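Local coordinates for nitrite oxidoreductase subunit B (Kuenenia stuttgartiensis, PDB 7B04), which probably carries electrons through its iron-sulfur clusters to a heme b as the electron-transfer subunit of a nitrite-oxidising complex, at residues L3-Y15 / P292-Y304. Numbering follows the deposited sequence.
Sequences LVHNWHLGRRMEY and PLYPQFGTEPNIY
The N-terminal beta-hairpin, strands 3-6 and 11-14, inserts His8 of its connecting turn into segment 292-304, whose end begins strand 303-306 of the mixed sheet near [4Fe-4S] cluster #3. The His8 imidazole is sandwiched by CH-pi contacts: Glu300 CG lies 3.4 Å from the ring centroid over one face, Pro292 CG 3.8 Å over the opposite one. With His8 CG anti to its own carbonyl carbon (chi1 -65°), the ring reaches into this slot, and at its edge NE2 shares a hydrogen bond of 3.0 Å with Tyr304 OH. Replacing His8 with alanine is likely to cost Tyr304 OH this partner and open a gap between Glu300 CG and Pro292 CG. The Glu300 chain, extended beyond CG, runs past the His8 ring to Trp7; its OE1 takes a weak bond from Trp7 N (3.4 Å), while OE2 makes a salt bridge to Arg21 and a hydrogen bond with Thr179, consistent with a charged carboxylate. An Asx motif shapes the turn, Leu9 N donating to Asn6 OD1 (3.0 Å) from above the carbonyl plane, and Gly10 and Arg11 form a G1 beta bulge opposite Asn6. Pro301, beside the His8 ring, has its side chain about 5 Å from that of the cluster ligand Cys178. The bent end of Met13 sets SD and CE against Gly298 O.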
loop_
_atom_site.group_PDB
_atom_site.type_symbol
_atom_site.label_atom_id
_atom_site.label_comp_id
_atom_site.label_asym_id
_atom_site.label_seq_id
_atom_site.Cartn_x
_atom_site.Cartn_y
_atom_site.Cartn_z
ATOM N N LEU A 3 -0.594 46.504 1.212
ATOM C CA LEU A 3 -1.832 45.763 1.558
ATOM C C LEU A 3 -2.347 45.080 0.302
ATOM O O LEU A 3 -2.418 45.721 -0.730
ATOM C CB LEU A 3 -2.945 46.695 2.022
ATOM C CG LEU A 3 -2.767 47.402 3.349
ATOM C CD1 LEU A 3 -2.683 46.419 4.486
ATOM C CD2 LEU A 3 -1.550 48.291 3.289
ATOM N N VAL A 4 -2.753 43.835 0.434
ATOM C CA VAL A 4 -3.293 43.062 -0.706
ATOM C C VAL A 4 -4.593 42.429 -0.237
ATOM O O VAL A 4 -4.772 42.220 0.930
ATOM C CB VAL A 4 -2.294 41.986 -1.145
ATOM C CG1 VAL A 4 -0.944 42.563 -1.488
ATOM C CG2 VAL A 4 -2.137 40.921 -0.090
ATOM N N HIS A 5 -5.481 42.151 -1.153
ATOM C CA HIS A 5 -6.757 41.522 -0.835
ATOM C C HIS A 5 -6.653 40.005 -0.895
ATOM O O HIS A 5 -6.190 39.444 -1.893
ATOM C CB HIS A 5 -7.859 42.008 -1.776
ATOM C CG HIS A 5 -9.198 41.390 -1.502
ATOM N ND1 HIS A 5 -9.953 41.711 -0.395
ATOM C CD2 HIS A 5 -9.901 40.452 -2.179
ATOM C CE1 HIS A 5 -11.070 41.006 -0.408
ATOM N NE2 HIS A 5 -11.064 40.234 -1.479
ATOM N N ASN A 6 -7.089 39.346 0.176
ATOM C CA ASN A 6 -7.223 37.895 0.223
ATOM C C ASN A 6 -8.680 37.566 0.496
ATOM O O ASN A 6 -9.208 37.910 1.560
ATOM C CB ASN A 6 -6.331 37.283 1.305
ATOM C CG ASN A 6 -6.565 35.775 1.503
ATOM O OD1 ASN A 6 -7.669 35.278 1.366
ATOM N ND2 ASN A 6 -5.506 35.053 1.831
ATOM N N TRP A 7 -9.316 36.881 -0.448
ATOM C CA TRP A 7 -10.720 36.550 -0.273
ATOM C C TRP A 7 -10.939 35.403 0.708
ATOM O O TRP A 7 -12.041 35.285 1.251
ATOM C CB TRP A 7 -11.370 36.257 -1.624
ATOM C CG TRP A 7 -10.807 35.105 -2.375
ATOM C CD1 TRP A 7 -9.791 35.133 -3.287
ATOM C CD2 TRP A 7 -11.258 33.752 -2.315
ATOM N NE1 TRP A 7 -9.573 33.872 -3.787
ATOM C CE2 TRP A 7 -10.462 33.005 -3.204
ATOM C CE3 TRP A 7 -12.254 33.095 -1.588
ATOM C CZ2 TRP A 7 -10.634 31.636 -3.387
ATOM C CZ3 TRP A 7 -12.422 31.739 -1.769
ATOM C CH2 TRP A 7 -11.616 31.022 -2.660
ATOM N N HIS A 8 -9.933 34.556 0.957
ATOM C CA HIS A 8 -10.097 33.530 1.987
ATOM C C HIS A 8 -10.329 34.181 3.343
ATOM O O HIS A 8 -11.254 33.815 4.077
ATOM C CB HIS A 8 -8.866 32.624 2.069
ATOM C CG HIS A 8 -8.615 31.809 0.842
ATOM N ND1 HIS A 8 -7.488 31.029 0.693
ATOM C CD2 HIS A 8 -9.340 31.643 -0.287
ATOM C CE1 HIS A 8 -7.533 30.416 -0.476
ATOM N NE2 HIS A 8 -8.645 30.775 -1.093
ATOM N N LEU A 9 -9.495 35.161 3.686
ATOM C CA LEU A 9 -9.638 35.877 4.943
ATOM C C LEU A 9 -10.712 36.947 4.882
ATOM O O LEU A 9 -11.138 37.438 5.931
ATOM C CB LEU A 9 -8.313 36.530 5.335
ATOM C CG LEU A 9 -7.087 35.636 5.478
ATOM C CD1 LEU A 9 -5.900 36.457 5.949
ATOM C CD2 LEU A 9 -7.377 34.506 6.445
ATOM N N GLY A 10 -11.167 37.312 3.685
ATOM C CA GLY A 10 -12.156 38.368 3.582
ATOM C C GLY A 10 -11.619 39.694 4.064
ATOM O O GLY A 10 -12.387 40.547 4.527
ATOM N N ARG A 11 -10.306 39.882 3.972
ATOM C CA ARG A 11 -9.623 41.021 4.558
ATOM C C ARG A 11 -8.477 41.391 3.629
ATOM O O ARG A 11 -8.121 40.632 2.726
ATOM C CB ARG A 11 -9.158 40.666 5.986
ATOM C CG ARG A 11 -7.958 41.424 6.554
ATOM C CD ARG A 11 -7.826 41.235 8.061
ATOM N NE ARG A 11 -7.289 39.927 8.429
ATOM C CZ ARG A 11 -6.002 39.600 8.363
ATOM N NH1 ARG A 11 -5.110 40.481 7.932
ATOM N NH2 ARG A 11 -5.607 38.387 8.725
ATOM N N ARG A 12 -7.927 42.582 3.819
ATOM C CA ARG A 12 -6.718 42.992 3.121
ATOM C C ARG A 12 -5.511 42.627 3.977
ATOM O O ARG A 12 -5.515 42.847 5.192
ATOM C CB ARG A 12 -6.762 44.482 2.770
ATOM C CG ARG A 12 -7.565 44.692 1.491
ATOM C CD ARG A 12 -7.802 46.148 1.149
ATOM N NE ARG A 12 -6.577 46.827 0.746
ATOM C CZ ARG A 12 -6.034 46.744 -0.466
ATOM N NH1 ARG A 12 -6.602 46.003 -1.410
ATOM N NH2 ARG A 12 -4.915 47.401 -0.730
ATOM N N MET A 13 -4.471 42.110 3.328
ATOM C CA MET A 13 -3.361 41.424 3.973
ATOM C C MET A 13 -2.044 42.120 3.664
ATOM O O MET A 13 -1.920 42.850 2.678
ATOM C CB MET A 13 -3.305 39.970 3.499
ATOM C CG MET A 13 -2.306 39.101 4.220
ATOM S SD MET A 13 -1.771 37.824 3.077
ATOM C CE MET A 13 -3.332 37.082 2.786
ATOM N N GLU A 14 -1.052 41.888 4.519
ATOM C CA GLU A 14 0.276 42.466 4.338
ATOM C C GLU A 14 1.160 41.491 3.568
ATOM O O GLU A 14 1.357 40.350 4.000
ATOM C CB GLU A 14 0.912 42.806 5.683
ATOM C CG GLU A 14 2.280 43.480 5.563
ATOM C CD GLU A 14 2.169 44.970 5.256
ATOM O OE1 GLU A 14 3.088 45.522 4.613
ATOM O OE2 GLU A 14 1.173 45.592 5.682
ATOM N N TYR A 15 1.707 41.955 2.447
ATOM C CA TYR A 15 2.589 41.180 1.587
ATOM C C TYR A 15 3.679 42.094 1.037
ATOM O O TYR A 15 3.454 43.303 0.869
ATOM C CB TYR A 15 1.818 40.520 0.428
ATOM C CG TYR A 15 2.517 39.307 -0.111
ATOM C CD1 TYR A 15 2.818 38.230 0.717
ATOM C CD2 TYR A 15 2.921 39.249 -1.433
ATOM C CE1 TYR A 15 3.490 37.121 0.233
ATOM C CE2 TYR A 15 3.591 38.138 -1.927
ATOM C CZ TYR A 15 3.872 37.078 -1.091
ATOM O OH TYR A 15 4.536 35.979 -1.588
ATOM N N PRO A 292 -9.985 25.830 1.543
ATOM C CA PRO A 292 -8.519 25.800 1.549
ATOM C C PRO A 292 -7.961 25.256 2.856
ATOM O O PRO A 292 -8.609 25.278 3.905
ATOM C CB PRO A 292 -8.136 27.273 1.361
ATOM C CG PRO A 292 -9.283 28.024 1.942
ATOM C CD PRO A 292 -10.508 27.206 1.638
ATOM N N LEU A 293 -6.726 24.767 2.771
ATOM C CA LEU A 293 -6.026 24.210 3.921
ATOM C C LEU A 293 -5.340 25.324 4.702
ATOM O O LEU A 293 -4.471 26.021 4.165
ATOM C CB LEU A 293 -5.003 23.169 3.469
ATOM C CG LEU A 293 -4.150 22.548 4.574
ATOM C CD1 LEU A 293 -5.030 21.762 5.530
ATOM C CD2 LEU A 293 -3.065 21.661 3.983
ATOM N N TYR A 294 -5.717 25.467 5.975
ATOM C CA TYR A 294 -5.189 26.469 6.894
ATOM C C TYR A 294 -5.112 27.847 6.240
ATOM O O TYR A 294 -4.011 28.355 5.995
ATOM C CB TYR A 294 -3.808 26.056 7.409
ATOM C CG TYR A 294 -3.806 24.844 8.325
ATOM C CD1 TYR A 294 -4.373 24.901 9.592
ATOM C CD2 TYR A 294 -3.225 23.646 7.926
ATOM C CE1 TYR A 294 -4.370 23.803 10.431
ATOM C CE2 TYR A 294 -3.217 22.539 8.760
ATOM C CZ TYR A 294 -3.790 22.624 10.011
ATOM O OH TYR A 294 -3.786 21.530 10.846
ATOM N N PRO A 295 -6.250 28.494 5.964
ATOM C CA PRO A 295 -6.197 29.877 5.478
ATOM C C PRO A 295 -5.666 30.840 6.514
ATOM O O PRO A 295 -5.361 31.987 6.167
ATOM C CB PRO A 295 -7.655 30.186 5.120
ATOM C CG PRO A 295 -8.449 29.286 6.008
ATOM C CD PRO A 295 -7.634 28.028 6.170
ATOM N N GLN A 296 -5.547 30.411 7.773
ATOM C CA GLN A 296 -4.946 31.235 8.821
ATOM C C GLN A 296 -3.572 31.743 8.427
ATOM O O GLN A 296 -3.215 32.884 8.751
ATOM C CB GLN A 296 -4.815 30.420 10.103
ATOM C CG GLN A 296 -6.102 29.887 10.692
ATOM C CD GLN A 296 -6.361 28.444 10.307
ATOM O OE1 GLN A 296 -5.434 27.655 10.193
ATOM N NE2 GLN A 296 -7.633 28.097 10.098
ATOM N N PHE A 297 -2.803 30.917 7.715
ATOM C CA PHE A 297 -1.441 31.280 7.343
ATOM C C PHE A 297 -1.388 32.516 6.449
ATOM O O PHE A 297 -0.427 33.294 6.526
ATOM C CB PHE A 297 -0.766 30.084 6.680
ATOM C CG PHE A 297 -0.609 28.896 7.601
ATOM C CD1 PHE A 297 -0.590 29.067 8.976
ATOM C CD2 PHE A 297 -0.491 27.615 7.092
ATOM C CE1 PHE A 297 -0.448 27.986 9.823
ATOM C CE2 PHE A 297 -0.346 26.526 7.933
ATOM C CZ PHE A 297 -0.326 26.715 9.305
ATOM N N GLY A 298 -2.394 32.716 5.603
ATOM C CA GLY A 298 -2.451 33.907 4.785
ATOM C C GLY A 298 -1.797 33.798 3.426
ATOM O O GLY A 298 -1.439 34.826 2.844
ATOM N N THR A 299 -1.582 32.594 2.913
ATOM C CA THR A 299 -0.961 32.465 1.604
ATOM C C THR A 299 -1.969 32.354 0.467
ATOM O O THR A 299 -1.576 32.489 -0.696
ATOM C CB THR A 299 -0.028 31.252 1.576
ATOM O OG1 THR A 299 -0.804 30.048 1.537
ATOM C CG2 THR A 299 0.870 31.238 2.801
ATOM N N GLU A 300 -3.257 32.168 0.777
ATOM C CA GLU A 300 -4.289 31.818 -0.194
ATOM C C GLU A 300 -3.923 30.529 -0.924
ATOM O O GLU A 300 -3.551 30.568 -2.106
ATOM C CB GLU A 300 -4.529 32.949 -1.200
ATOM C CG GLU A 300 -5.956 32.985 -1.739
ATOM C CD GLU A 300 -6.295 34.273 -2.462
ATOM O OE1 GLU A 300 -6.566 35.282 -1.779
ATOM O OE2 GLU A 300 -6.314 34.270 -3.711
ATOM N N PRO A 301 -3.999 29.379 -0.253
ATOM C CA PRO A 301 -3.806 28.104 -0.949
ATOM C C PRO A 301 -4.852 27.915 -2.034
ATOM O O PRO A 301 -5.943 28.487 -1.995
ATOM C CB PRO A 301 -3.966 27.055 0.159
ATOM C CG PRO A 301 -3.836 27.807 1.432
ATOM C CD PRO A 301 -4.346 29.182 1.163
ATOM N N ASN A 302 -4.511 27.084 -3.019
ATOM C CA ASN A 302 -5.418 26.833 -4.131
ATOM C C ASN A 302 -5.679 25.344 -4.321
ATOM O O ASN A 302 -6.022 24.914 -5.424
ATOM C CB ASN A 302 -4.873 27.467 -5.410
ATOM C CG ASN A 302 -4.838 28.981 -5.326
ATOM O OD1 ASN A 302 -5.856 29.622 -5.065
ATOM N ND2 ASN A 302 -3.661 29.558 -5.529
ATOM N N ILE A 303 -5.529 24.560 -3.260
ATOM C CA ILE A 303 -6.007 23.186 -3.197
ATOM C C ILE A 303 -7.120 23.164 -2.161
ATOM O O ILE A 303 -6.874 23.379 -0.966
ATOM C CB ILE A 303 -4.888 22.200 -2.839
ATOM C CG1 ILE A 303 -3.756 22.286 -3.864
ATOM C CG2 ILE A 303 -5.432 20.782 -2.759
ATOM C CD1 ILE A 303 -4.188 21.953 -5.274
ATOM N N TYR A 304 -8.345 22.915 -2.609
ATOM C CA TYR A 304 -9.527 23.027 -1.770
ATOM C C TYR A 304 -10.082 21.644 -1.466
ATOM O O TYR A 304 -10.092 20.763 -2.330
ATOM C CB TYR A 304 -10.592 23.889 -2.449
ATOM C CG TYR A 304 -10.127 25.290 -2.765
ATOM C CD1 TYR A 304 -10.338 26.330 -1.870
ATOM C CD2 TYR A 304 -9.468 25.571 -3.954
ATOM C CE1 TYR A 304 -9.911 27.612 -2.156
ATOM C CE2 TYR A 304 -9.040 26.848 -4.249
ATOM C CZ TYR A 304 -9.263 27.865 -3.345
ATOM O OH TYR A 304 -8.834 29.138 -3.636
#